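Local coordinates for hypothetical protein PP5205 (PDB 2G2X) that is of unknown function but folds as an EVE domain related to ASCH and PUA domains, and so may bind RNA or modified nucleic acid, at residues A2-K7 with L38-V43; S14-A19 with F49-C54; G58-A63 with P106-L111. One frame throughout, in Å; residues are numbered along the deposited sequence.

Contact 1: residues A2-K7 with L38-V43; sequences AYWLMK and LRAMSV
Met-41, a selenomethionine in this crystal, runs across one face of the indole of Trp-4 and ends against Met-6, bringing the loop after helix 32-38 onto strand 3-8. Its first step from CB sets CG beside the backbone N and anti to the carbonyl carbon (chi1 -68°). There CG of Met-41 lies over one face of the indole, toward the pyrrole side, 3.5 Å from CE2 of Trp-4. CG of Met-41 sits 3.7 Å from the centroid of the five-membered ring of Trp-4 and 19° off the ring normal, a CH-pi contact. Beyond CG the chain is extended. SE of Met-41 follows, 4.6 Å from the centroid of the Trp-4 five-membered ring, a Met-aromatic contact. The terminal CE then wedges between two residues of the strand: CE of Met-41 is 3.6 Å from CG of Trp-4, where the indole joins its CB, and equally 3.6 Å from SE of Met-6. Met-6, also selenomethionine, bends at its last torsion (chi3 -73°), and its SE meets a second partner, CD2 of Leu-38, at 3.6 Å. At the far end of the indole CH2 of Trp-4 touches CB of Ala-40 at 3.6 Å.

The side chains meet through apolar atoms. The indole's polar atom is engaged just beyond the segment: Trp-4 NE1 bonds to a carboxylate oxygen of Asp-45, which also takes the N-H of Ser-42, fixing ring and loop to one side chain. The loop itself is a type I turn from Leu-38 to Met-41, closed by Met-41 N to Leu-38 O at 3.1 Å, which brings Leu-38, Ala-40 and Met-41 to the same strand. Val-134 of the neighbouring strand touches Leu-38 and Met-41 as well, in a mostly buried patch where a post-helical turn packs against the mixed sheet of this PUA-related EVE domain.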
ATOM      1  N   ALA A   2      12.212  -4.035   4.330  1.00 17.46           N
ATOM      2  CA  ALA A   2      11.745  -5.127   3.434  1.00 15.44           C
ATOM      3  C   ALA A   2      10.240  -5.364   3.515  1.00 14.54           C
ATOM      4  O   ALA A   2       9.650  -5.869   2.562  1.00 16.94           O
ATOM      5  CB  ALA A   2      12.497  -6.409   3.747  1.00 16.59           C
ATOM      6  N   TYR A   3       9.617  -5.014   4.638  1.00 13.42           N
ATOM      7  CA  TYR A   3       8.164  -5.193   4.786  1.00 12.04           C
ATOM      8  C   TYR A   3       7.453  -3.851   4.867  1.00 11.18           C
ATOM      9  O   TYR A   3       7.978  -2.882   5.428  1.00  9.97           O
ATOM     10  CB  TYR A   3       7.822  -5.996   6.042  1.00 14.12           C
ATOM     11  CG  TYR A   3       8.438  -7.369   6.086  1.00 18.98           C
ATOM     12  CD1 TYR A   3       8.101  -8.343   5.144  1.00 20.02           C
ATOM     13  CD2 TYR A   3       9.378  -7.692   7.060  1.00 18.92           C
ATOM     14  CE1 TYR A   3       8.694  -9.610   5.173  1.00 20.87           C
ATOM     15  CE2 TYR A   3       9.971  -8.944   7.099  1.00 21.98           C
ATOM     16  CZ  TYR A   3       9.632  -9.899   6.156  1.00 21.54           C
ATOM     17  OH  TYR A   3      10.256 -11.124   6.197  1.00 19.39           O
ATOM     18  N   TRP A   4       6.251  -3.803   4.307  1.00  9.02           N
ATOM     19  CA  TRP A   4       5.467  -2.585   4.302  1.00  7.03           C
ATOM     20  C   TRP A   4       3.979  -2.874   4.334  1.00  7.49           C
ATOM     21  O   TRP A   4       3.540  -4.022   4.397  1.00  7.00           O
ATOM     22  CB  TRP A   4       5.755  -1.770   3.042  1.00  9.21           C
ATOM     23  CG  TRP A   4       7.191  -1.716   2.664  1.00  9.75           C
ATOM     24  CD1 TRP A   4       7.894  -2.665   1.988  1.00  9.27           C
ATOM     25  CD2 TRP A   4       8.110  -0.659   2.952  1.00  9.64           C
ATOM     26  NE1 TRP A   4       9.200  -2.268   1.833  1.00  9.79           N
ATOM     27  CE2 TRP A   4       9.363  -1.040   2.416  1.00 10.01           C
ATOM     28  CE3 TRP A   4       8.000   0.576   3.609  1.00  6.31           C
ATOM     29  CZ2 TRP A   4      10.505  -0.226   2.516  1.00  6.71           C
ATOM     30  CZ3 TRP A   4       9.133   1.385   3.708  1.00  6.97           C
ATOM     31  CH2 TRP A   4      10.370   0.977   3.163  1.00  4.77           C
ATOM     32  N   LEU A   5       3.206  -1.802   4.279  1.00  7.81           N
ATOM     33  CA  LEU A   5       1.764  -1.897   4.251  1.00  7.37           C
ATOM     34  C   LEU A   5       1.323  -0.724   3.400  1.00  7.38           C
ATOM     35  O   LEU A   5       1.824   0.387   3.567  1.00  5.37           O
ATOM     36  CB  LEU A   5       1.176  -1.790   5.661  1.00  4.16           C
ATOM     37  CG  LEU A   5      -0.358  -1.877   5.710  1.00  5.52           C
ATOM     38  CD1 LEU A   5      -0.828  -2.342   7.085  1.00  2.34           C
ATOM     39  CD2 LEU A   5      -0.956  -0.517   5.353  1.00  4.84           C
HETATM   40  N   MSE A   6       0.404  -0.977   2.474  1.00  8.31           N
HETATM   41  CA  MSE A   6      -0.107   0.081   1.613  1.00  9.66           C
HETATM   42  C   MSE A   6      -1.608  -0.044   1.513  1.00  8.85           C
HETATM   43  O   MSE A   6      -2.134  -1.140   1.326  1.00  9.52           O
HETATM   44  CB  MSE A   6       0.506   0.003   0.211  1.00  9.01           C
HETATM   45  CG  MSE A   6       2.018   0.131   0.198  1.00 10.86           C
HETATM   46 SE   MSE A   6       2.732   0.621  -1.537  1.00 12.74          SE
HETATM   47  CE  MSE A   6       2.475  -1.054  -2.492  1.00  6.90           C
ATOM     48  N   LYS A   7      -2.290   1.087   1.636  1.00 10.01           N
ATOM     49  CA  LYS A   7      -3.737   1.128   1.564  1.00 10.55           C
ATOM     50  C   LYS A   7      -4.211   1.290   0.126  1.00 11.60           C
ATOM     51  O   LYS A   7      -3.560   1.939  -0.692  1.00 11.36           O
ATOM     52  CB  LYS A   7      -4.277   2.304   2.375  1.00 11.88           C
ATOM     53  CG  LYS A   7      -3.809   2.379   3.810  1.00 14.70           C
ATOM     54  CD  LYS A   7      -4.551   3.504   4.526  1.00 18.25           C
ATOM     55  CE  LYS A   7      -4.161   3.594   5.990  1.00 21.46           C
ATOM     56  NZ  LYS A   7      -4.981   4.606   6.717  1.00 24.39           N
ATOM     57  N   LEU A  38       7.839   4.795  -0.558  1.00  5.99           N
ATOM     58  CA  LEU A  38       7.834   4.066  -1.826  1.00  6.16           C
ATOM     59  C   LEU A  38       9.247   4.025  -2.374  1.00  5.30           C
ATOM     60  O   LEU A  38       9.685   3.005  -2.896  1.00  7.54           O
ATOM     61  CB  LEU A  38       6.952   4.745  -2.883  1.00  6.84           C
ATOM     62  CG  LEU A  38       5.427   4.688  -2.830  1.00  8.24           C
ATOM     63  CD1 LEU A  38       4.860   5.287  -4.120  1.00  7.40           C
ATOM     64  CD2 LEU A  38       4.964   3.252  -2.676  1.00 11.15           C
ATOM     65  N   ARG A  39       9.955   5.142  -2.263  1.00  4.58           N
ATOM     66  CA  ARG A  39      11.319   5.231  -2.772  1.00  5.73           C
ATOM     67  C   ARG A  39      12.325   4.419  -1.973  1.00  6.33           C
ATOM     68  O   ARG A  39      13.476   4.274  -2.375  1.00  7.50           O
ATOM     69  CB  ARG A  39      11.745   6.701  -2.835  1.00  6.48           C
ATOM     70  CG  ARG A  39      10.942   7.492  -3.865  1.00  4.90           C
ATOM     71  CD  ARG A  39      11.245   8.980  -3.826  1.00  6.54           C
ATOM     72  NE  ARG A  39      10.672   9.654  -4.986  1.00  8.45           N
ATOM     73  CZ  ARG A  39      10.883  10.926  -5.299  1.00  8.16           C
ATOM     74  NH1 ARG A  39      11.657  11.683  -4.530  1.00  7.53           N
ATOM     75  NH2 ARG A  39      10.341  11.431  -6.398  1.00  6.11           N
ATOM     76  N   ALA A  40      11.892   3.888  -0.840  1.00  7.25           N
ATOM     77  CA  ALA A  40      12.771   3.086  -0.003  1.00  8.03           C
ATOM     78  C   ALA A  40      12.561   1.606  -0.287  1.00  8.28           C
ATOM     79  O   ALA A  40      13.351   0.767   0.138  1.00 10.45           O
ATOM     80  CB  ALA A  40      12.503   3.376   1.471  1.00  7.79           C
HETATM   81  N   MSE A  41      11.494   1.289  -1.014  1.00  8.99           N
HETATM   82  CA  MSE A  41      11.184  -0.098  -1.333  1.00  8.13           C
HETATM   83  C   MSE A  41      12.152  -0.724  -2.311  1.00  7.46           C
HETATM   84  O   MSE A  41      12.756  -0.040  -3.134  1.00  7.66           O
HETATM   85  CB  MSE A  41       9.757  -0.209  -1.881  1.00  8.62           C
HETATM   86  CG  MSE A  41       8.687   0.089  -0.838  1.00  9.88           C
HETATM   87 SE   MSE A  41       6.895   0.154  -1.559  1.00 12.87          SE
HETATM   88  CE  MSE A  41       5.909   0.461   0.065  1.00 14.45           C
ATOM     89  N   SER A  42      12.305  -2.039  -2.203  1.00  6.80           N
ATOM     90  CA  SER A  42      13.178  -2.789  -3.097  1.00  7.15           C
ATOM     91  C   SER A  42      12.358  -3.898  -3.746  1.00  7.84           C
ATOM     92  O   SER A  42      11.342  -4.323  -3.191  1.00  6.05           O
ATOM     93  CB  SER A  42      14.340  -3.409  -2.318  1.00  6.94           C
ATOM     94  OG  SER A  42      15.170  -2.402  -1.758  1.00  9.88           O
ATOM     95  N   VAL A  43      12.791  -4.354  -4.921  1.00  7.00           N
ATOM     96  CA  VAL A  43      12.098  -5.436  -5.609  1.00  6.90           C
ATOM     97  C   VAL A  43      12.204  -6.675  -4.722  1.00  7.20           C
ATOM     98  O   VAL A  43      13.281  -6.998  -4.223  1.00  5.48           O
ATOM     99  CB  VAL A  43      12.733  -5.724  -6.988  1.00  8.22           C
ATOM    100  CG1 VAL A  43      12.104  -6.965  -7.599  1.00  5.33           C
ATOM    101  CG2 VAL A  43      12.528  -4.520  -7.920  1.00  8.48           C
TER

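Contact 2: residues S14-A19 with F49-C54; sequences SIEALA and FYHSSC
The N-terminal end of a helix packs here on the side chains of a sheet strand: Ser-14, Ile-15 and Leu-18 of helix 15-21 and its cap rest on Phe-49 and His-51 of strand 46-51. The axes of the short segments pass 10.4 Å apart, a distance spanned by the two rings together with Ile-15 and Leu-18. CA of Ile-15 stands over the centre of one face of Phe-49, 4.0 Å above its plane. CG1 of Ile-15 is anti to the backbone N (chi1 -176°), which carries CD1 to 3.8 Å from CD1 of Phe-49, while CD2 of Leu-18 reaches CE1 of Phe-49 at 3.8 Å. His-51 presents its ring edge: NE2 accepts the N-H of Ile-15 at 3.2 Å, with the donor in the ring plane and 154° at the hydrogen. Thus one first-turn amide is satisfied by the strand, and another by the cap, Ala-17 N to Ser-14 OG at 3.0 Å. OE1 of Glu-16 lies near CE1 of His-51, and its charge would probably polarise that ring. An alanine in place of Phe-49 would probably open a gap beside Ile-15 and Leu-18 and leave Trp-26 without the ring it meets. Trp-26 meets the Phe-49 ring at a steep angle, and the helix also touches two further strands, Ile-15 and Leu-18 reaching Ala-60 and Ala-63 of 58-71 and His-101 and Val-99 of 95-110.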
ATOM      1  N   SER A  14      -8.570  -4.089  -5.499  1.00 15.84           N
ATOM      2  CA  SER A  14      -8.654  -5.029  -4.383  1.00 15.87           C
ATOM      3  C   SER A  14      -7.554  -6.071  -4.533  1.00 15.54           C
ATOM      4  O   SER A  14      -6.915  -6.157  -5.583  1.00 15.79           O
ATOM      5  CB  SER A  14     -10.007  -5.734  -4.383  1.00 15.49           C
ATOM      6  OG  SER A  14     -10.103  -6.615  -5.490  1.00 16.56           O
ATOM      7  N   ILE A  15      -7.336  -6.865  -3.491  1.00 14.31           N
ATOM      8  CA  ILE A  15      -6.307  -7.893  -3.553  1.00 15.31           C
ATOM      9  C   ILE A  15      -6.725  -8.931  -4.598  1.00 14.77           C
ATOM     10  O   ILE A  15      -5.879  -9.481  -5.304  1.00 14.35           O
ATOM     11  CB  ILE A  15      -6.085  -8.565  -2.164  1.00 14.95           C
ATOM     12  CG1 ILE A  15      -4.937  -9.577  -2.249  1.00 14.09           C
ATOM     13  CG2 ILE A  15      -7.366  -9.237  -1.679  1.00 16.63           C
ATOM     14  CD1 ILE A  15      -3.590  -8.953  -2.526  1.00 13.30           C
ATOM     15  N   GLU A  16      -8.034  -9.170  -4.702  1.00 14.95           N
ATOM     16  CA  GLU A  16      -8.590 -10.112  -5.676  1.00 15.69           C
ATOM     17  C   GLU A  16      -8.308  -9.636  -7.101  1.00 15.48           C
ATOM     18  O   GLU A  16      -7.902 -10.416  -7.965  1.00 16.70           O
ATOM     19  CB  GLU A  16     -10.113 -10.238  -5.518  1.00 17.60           C
ATOM     20  CG  GLU A  16     -10.623 -10.926  -4.253  1.00 21.71           C
ATOM     21  CD  GLU A  16     -10.572 -10.035  -3.024  1.00 24.12           C
ATOM     22  OE1 GLU A  16     -10.624  -8.797  -3.183  1.00 25.46           O
ATOM     23  OE2 GLU A  16     -10.500 -10.574  -1.897  1.00 25.59           O
ATOM     24  N   ALA A  17      -8.544  -8.350  -7.346  1.00 15.54           N
ATOM     25  CA  ALA A  17      -8.320  -7.771  -8.665  1.00 14.10           C
ATOM     26  C   ALA A  17      -6.842  -7.846  -9.042  1.00 14.19           C
ATOM     27  O   ALA A  17      -6.503  -8.038 -10.211  1.00 14.10           O
ATOM     28  CB  ALA A  17      -8.800  -6.322  -8.688  1.00 15.65           C
ATOM     29  N   LEU A  18      -5.963  -7.688  -8.059  1.00 12.44           N
ATOM     30  CA  LEU A  18      -4.531  -7.765  -8.337  1.00 13.15           C
ATOM     31  C   LEU A  18      -4.180  -9.198  -8.746  1.00 12.63           C
ATOM     32  O   LEU A  18      -3.351  -9.419  -9.626  1.00 12.88           O
ATOM     33  CB  LEU A  18      -3.721  -7.346  -7.106  1.00 10.88           C
ATOM     34  CG  LEU A  18      -2.198  -7.418  -7.236  1.00 11.88           C
ATOM     35  CD1 LEU A  18      -1.737  -6.569  -8.421  1.00 10.62           C
ATOM     36  CD2 LEU A  18      -1.552  -6.930  -5.948  1.00  7.58           C
ATOM     37  N   ALA A  19      -4.823 -10.172  -8.112  1.00 13.53           N
ATOM     38  CA  ALA A  19      -4.577 -11.569  -8.444  1.00 14.32           C
ATOM     39  C   ALA A  19      -4.983 -11.821  -9.897  1.00 15.53           C
ATOM     40  O   ALA A  19      -4.309 -12.549 -10.621  1.00 17.20           O
ATOM     41  CB  ALA A  19      -5.364 -12.482  -7.504  1.00 13.12           C
ATOM     42  N   PHE A  49      -1.657  -5.814   1.925  1.00 10.78           N
ATOM     43  CA  PHE A  49      -2.595  -5.105   1.067  1.00  8.54           C
ATOM     44  C   PHE A  49      -3.777  -4.730   1.959  1.00  9.64           C
ATOM     45  O   PHE A  49      -4.542  -5.604   2.358  1.00  8.75           O
ATOM     46  CB  PHE A  49      -3.049  -6.044  -0.053  1.00  9.80           C
ATOM     47  CG  PHE A  49      -3.610  -5.339  -1.262  1.00  5.58           C
ATOM     48  CD1 PHE A  49      -2.874  -5.272  -2.438  1.00  3.82           C
ATOM     49  CD2 PHE A  49      -4.880  -4.770  -1.230  1.00  5.05           C
ATOM     50  CE1 PHE A  49      -3.394  -4.647  -3.580  1.00  5.50           C
ATOM     51  CE2 PHE A  49      -5.419  -4.138  -2.365  1.00  6.02           C
ATOM     52  CZ  PHE A  49      -4.675  -4.078  -3.540  1.00  4.73           C
ATOM     53  N   TYR A  50      -3.922  -3.441   2.266  1.00 10.16           N
ATOM     54  CA  TYR A  50      -4.995  -2.969   3.149  1.00 11.40           C
ATOM     55  C   TYR A  50      -6.189  -2.311   2.445  1.00 11.52           C
ATOM     56  O   TYR A  50      -6.039  -1.289   1.772  1.00 12.62           O
ATOM     57  CB  TYR A  50      -4.416  -1.983   4.174  1.00 10.60           C
ATOM     58  CG  TYR A  50      -5.415  -1.495   5.208  1.00 12.36           C
ATOM     59  CD1 TYR A  50      -5.602  -2.179   6.408  1.00 11.99           C
ATOM     60  CD2 TYR A  50      -6.168  -0.341   4.986  1.00 11.49           C
ATOM     61  CE1 TYR A  50      -6.511  -1.725   7.365  1.00 11.11           C
ATOM     62  CE2 TYR A  50      -7.081   0.120   5.931  1.00 11.45           C
ATOM     63  CZ  TYR A  50      -7.248  -0.573   7.118  1.00 12.81           C
ATOM     64  OH  TYR A  50      -8.154  -0.107   8.051  1.00 13.85           O
ATOM     65  N   HIS A  51      -7.374  -2.894   2.618  1.00 11.13           N
ATOM     66  CA  HIS A  51      -8.594  -2.352   2.022  1.00 11.21           C
ATOM     67  C   HIS A  51      -9.113  -1.214   2.891  1.00 11.69           C
ATOM     68  O   HIS A  51      -9.570  -1.443   4.013  1.00 12.73           O
ATOM     69  CB  HIS A  51      -9.666  -3.439   1.908  1.00  9.41           C
ATOM     70  CG  HIS A  51      -9.410  -4.428   0.812  1.00  6.09           C
ATOM     71  ND1 HIS A  51     -10.196  -5.544   0.618  1.00  5.73           N
ATOM     72  CD2 HIS A  51      -8.458  -4.467  -0.150  1.00  5.08           C
ATOM     73  CE1 HIS A  51      -9.740  -6.227  -0.417  1.00  3.86           C
ATOM     74  NE2 HIS A  51      -8.686  -5.595  -0.900  1.00  6.62           N
ATOM     75  N   SER A  52      -9.034   0.010   2.375  1.00 11.19           N
ATOM     76  CA  SER A  52      -9.490   1.187   3.115  1.00 12.52           C
ATOM     77  C   SER A  52     -10.697   1.848   2.448  1.00 12.83           C
ATOM     78  O   SER A  52     -11.072   1.490   1.334  1.00 12.09           O
ATOM     79  CB  SER A  52      -8.357   2.205   3.227  1.00 12.64           C
ATOM     80  OG  SER A  52      -7.944   2.620   1.940  1.00 13.98           O
ATOM     81  N   SER A  53     -11.295   2.815   3.141  1.00 13.89           N
ATOM     82  CA  SER A  53     -12.458   3.534   2.623  1.00 16.06           C
ATOM     83  C   SER A  53     -13.506   2.562   2.095  1.00 16.20           C
ATOM     84  O   SER A  53     -14.045   2.760   1.004  1.00 17.81           O
ATOM     85  CB  SER A  53     -12.031   4.473   1.487  1.00 16.39           C
ATOM     86  OG  SER A  53     -11.051   5.401   1.931  1.00 17.79           O
ATOM     87  N   CYS A  54     -13.795   1.523   2.872  1.00 15.16           N
ATOM     88  CA  CYS A  54     -14.759   0.504   2.462  1.00 13.99           C
ATOM     89  C   CYS A  54     -15.530  -0.057   3.662  1.00 13.88           C
ATOM     90  O   CYS A  54     -15.191   0.216   4.809  1.00 12.53           O
ATOM     91  CB  CYS A  54     -14.013  -0.633   1.766  1.00 14.90           C
ATOM     92  SG  CYS A  54     -12.761  -1.408   2.836  1.00 13.70           S
TER

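Contact 3: residues G58-A63 with P106-L111; sequences GIAGIA and PRVLEL
Ile-59 and Leu-109 stand side by side on one face of the sheet, CB of Ile-59 being 4.1 Å from CB of Leu-109, and both reach Ile-145 of helix 139-148, which packs on that face here. Each turns its gamma branch (CG1 of Ile-59, CG of Leu-109) beside its own backbone N, chi1 -62° for Ile-59. Between them the backbones form an antiparallel hydrogen-bonded pair. Leu-109 N gives to Ile-59 O at 2.8 Å and is nearly straight, 174° at the hydrogen; the return bond, Ile-59 N to Leu-109 O, is 3.0 Å and more bent, its donor lying well above the carbonyl plane.

Val-108 points to the other side. Its two methyls divide the work: CG1, anti to the backbone N, lies 3.6 Å from CA of Gly-58, and CG2 is 4.1 Å from CB of Ala-60. Gly-58 pairs with Glu-110 as a non-hydrogen-bonded pair, and its CA comes within 3.2 Å of Leu-109 O. A beta carbon on Gly-58 would collide with that oxygen and with CG1 of Val-108, and the positive phi of Gly-58 (158°) would also press such a carbon against the preceding carbonyl O.

This is a strand pair of the mixed sheet in the EVE domain, strand 58-71 lying between 46-51 and 95-110. It is not a regular ladder. Ala-60 and Gly-61 both face Phe-49 on the far side, a classic beta bulge, and strand 95-110 turns a corner at Pro-106 and Arg-107. Ahead of that corner Phe-105 bonds to the backbone of Ala-60 and packs against Ile-59. At the other end Glu-110 takes the N-cap position of helix 111-115, and the side chain of Leu-111 in the first turn lies against Tyr-50 of strand 46-51.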
ATOM      1  N   GLY A  58      -9.464  -3.377   6.453  1.00 13.63           N
ATOM      2  CA  GLY A  58      -8.536  -4.293   7.089  1.00 13.20           C
ATOM      3  C   GLY A  58      -7.531  -4.849   6.101  1.00 14.30           C
ATOM      4  O   GLY A  58      -7.565  -4.519   4.917  1.00 14.60           O
ATOM      5  N   ILE A  59      -6.630  -5.694   6.590  1.00 15.03           N
ATOM      6  CA  ILE A  59      -5.619  -6.302   5.737  1.00 14.53           C
ATOM      7  C   ILE A  59      -6.248  -7.494   5.011  1.00 14.15           C
ATOM      8  O   ILE A  59      -6.669  -8.462   5.644  1.00 13.36           O
ATOM      9  CB  ILE A  59      -4.406  -6.760   6.576  1.00 14.69           C
ATOM     10  CG1 ILE A  59      -3.763  -5.537   7.250  1.00 15.37           C
ATOM     11  CG2 ILE A  59      -3.401  -7.490   5.688  1.00 13.63           C
ATOM     12  CD1 ILE A  59      -2.579  -5.852   8.170  1.00 13.15           C
ATOM     13  N   ALA A  60      -6.311  -7.412   3.684  1.00 12.02           N
ATOM     14  CA  ALA A  60      -6.921  -8.465   2.878  1.00 11.47           C
ATOM     15  C   ALA A  60      -5.951  -9.489   2.297  1.00 11.04           C
ATOM     16  O   ALA A  60      -6.373 -10.560   1.842  1.00 10.20           O
ATOM     17  CB  ALA A  60      -7.741  -7.840   1.755  1.00 11.42           C
ATOM     18  N   GLY A  61      -4.660  -9.172   2.307  1.00  8.56           N
ATOM     19  CA  GLY A  61      -3.692 -10.109   1.772  1.00  9.21           C
ATOM     20  C   GLY A  61      -2.270  -9.596   1.677  1.00  9.22           C
ATOM     21  O   GLY A  61      -1.921  -8.564   2.256  1.00  8.67           O
ATOM     22  N   ILE A  62      -1.444 -10.326   0.936  1.00  7.54           N
ATOM     23  CA  ILE A  62      -0.046  -9.963   0.770  1.00  7.04           C
ATOM     24  C   ILE A  62       0.307  -9.841  -0.699  1.00  6.63           C
ATOM     25  O   ILE A  62      -0.181 -10.608  -1.526  1.00  6.46           O
ATOM     26  CB  ILE A  62       0.882 -11.026   1.399  1.00  6.91           C
ATOM     27  CG1 ILE A  62       0.567 -11.161   2.890  1.00  8.29           C
ATOM     28  CG2 ILE A  62       2.353 -10.646   1.170  1.00  4.86           C
ATOM     29  CD1 ILE A  62       1.261 -12.336   3.572  1.00 10.85           C
ATOM     30  N   ALA A  63       1.158  -8.871  -1.011  1.00  5.38           N
ATOM     31  CA  ALA A  63       1.618  -8.649  -2.375  1.00  6.13           C
ATOM     32  C   ALA A  63       3.102  -8.298  -2.299  1.00  7.96           C
ATOM     33  O   ALA A  63       3.641  -8.112  -1.205  1.00  8.89           O
ATOM     34  CB  ALA A  63       0.827  -7.512  -3.028  1.00  3.03           C
ATOM     35  N   PRO A 106      -8.319 -15.596   3.411  1.00 18.47           N
ATOM     36  CA  PRO A 106      -9.700 -16.091   3.329  1.00 18.96           C
ATOM     37  C   PRO A 106     -10.654 -15.067   3.933  1.00 19.59           C
ATOM     38  O   PRO A 106     -11.757 -14.836   3.433  1.00 19.48           O
ATOM     39  CB  PRO A 106      -9.665 -17.379   4.160  1.00 19.67           C
ATOM     40  CG  PRO A 106      -8.226 -17.799   4.124  1.00 20.61           C
ATOM     41  CD  PRO A 106      -7.490 -16.488   4.241  1.00 19.23           C
ATOM     42  N   ARG A 107     -10.209 -14.460   5.025  1.00 19.46           N
ATOM     43  CA  ARG A 107     -10.995 -13.459   5.719  1.00 20.15           C
ATOM     44  C   ARG A 107     -10.125 -12.244   6.000  1.00 18.61           C
ATOM     45  O   ARG A 107      -8.980 -12.371   6.448  1.00 15.92           O
ATOM     46  CB  ARG A 107     -11.533 -14.028   7.037  1.00 23.60           C
ATOM     47  CG  ARG A 107     -12.469 -15.224   6.869  1.00 30.47           C
ATOM     48  CD  ARG A 107     -12.924 -15.750   8.224  1.00 34.98           C
ATOM     49  NE  ARG A 107     -11.790 -16.147   9.061  1.00 39.46           N
ATOM     50  CZ  ARG A 107     -11.023 -17.212   8.837  1.00 41.37           C
ATOM     51  NH1 ARG A 107     -11.264 -18.004   7.797  1.00 41.42           N
ATOM     52  NH2 ARG A 107     -10.008 -17.482   9.651  1.00 41.48           N
ATOM     53  N   VAL A 108     -10.676 -11.070   5.727  1.00 16.59           N
ATOM     54  CA  VAL A 108      -9.969  -9.822   5.959  1.00 14.84           C
ATOM     55  C   VAL A 108      -9.633  -9.691   7.438  1.00 13.88           C
ATOM     56  O   VAL A 108     -10.449 -10.031   8.296  1.00 13.83           O
ATOM     57  CB  VAL A 108     -10.840  -8.606   5.561  1.00 14.42           C
ATOM     58  CG1 VAL A 108     -10.197  -7.317   6.061  1.00 13.04           C
ATOM     59  CG2 VAL A 108     -11.033  -8.569   4.045  1.00 10.56           C
ATOM     60  N   LEU A 109      -8.426  -9.220   7.734  1.00 13.27           N
ATOM     61  CA  LEU A 109      -8.031  -9.005   9.120  1.00 13.41           C
ATOM     62  C   LEU A 109      -8.536  -7.600   9.402  1.00 14.78           C
ATOM     63  O   LEU A 109      -7.855  -6.608   9.126  1.00 14.55           O
ATOM     64  CB  LEU A 109      -6.512  -9.064   9.274  1.00 13.50           C
ATOM     65  CG  LEU A 109      -5.850 -10.356   8.791  1.00 13.72           C
ATOM     66  CD1 LEU A 109      -4.374 -10.330   9.177  1.00 16.16           C
ATOM     67  CD2 LEU A 109      -6.543 -11.571   9.407  1.00 13.32           C
ATOM     68  N   GLU A 110      -9.752  -7.535   9.929  1.00 14.89           N
ATOM     69  CA  GLU A 110     -10.426  -6.285  10.228  1.00 14.59           C
ATOM     70  C   GLU A 110      -9.632  -5.287  11.054  1.00 13.96           C
ATOM     71  O   GLU A 110      -8.855  -5.660  11.934  1.00 14.01           O
ATOM     72  CB  GLU A 110     -11.763  -6.591  10.897  1.00 16.89           C
ATOM     73  CG  GLU A 110     -12.630  -7.498  10.045  1.00 22.64           C
ATOM     74  CD  GLU A 110     -13.994  -7.764  10.642  1.00 25.98           C
ATOM     75  OE1 GLU A 110     -14.811  -8.430   9.971  1.00 29.49           O
ATOM     76  OE2 GLU A 110     -14.253  -7.309  11.775  1.00 28.26           O
ATOM     77  N   LEU A 111      -9.838  -4.010  10.745  1.00 11.61           N
ATOM     78  CA  LEU A 111      -9.163  -2.919  11.427  1.00 12.55           C
ATOM     79  C   LEU A 111      -9.361  -2.980  12.938  1.00 13.26           C
ATOM     80  O   LEU A 111      -8.430  -2.723  13.701  1.00 14.64           O
ATOM     81  CB  LEU A 111      -9.677  -1.580  10.891  1.00 12.05           C
ATOM     82  CG  LEU A 111      -9.134  -0.322  11.565  1.00 12.35           C
ATOM     83  CD1 LEU A 111      -7.615  -0.272  11.405  1.00  9.82           C
ATOM     84  CD2 LEU A 111      -9.786   0.904  10.956  1.00 10.18           C
TER

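In the fold
Strand 46-51 ties the three contacts together: it runs between strands 3-8 and 58-71 in one sheet. Contacts 2 and 3 are near neighbours, their centres about 8 Å apart, joined by backbone bonds from Phe-49 N to Gly-61 O and His-51 N to Gly-58 O, each 2.8 Å. Contact 1 lies farther off, about 16 Å from contact 2 and 17 Å from contact 3, centre to centre, and on the opposite side of the chain's centre from contact 2. It still reaches contact 2 through Met-6 O and Tyr-50 N, 3.1 Å apart, and contact 3 through packing of Leu-5 on Ile-59. Contacts 1 and 2 interleave along the chain; contact 3 follows both.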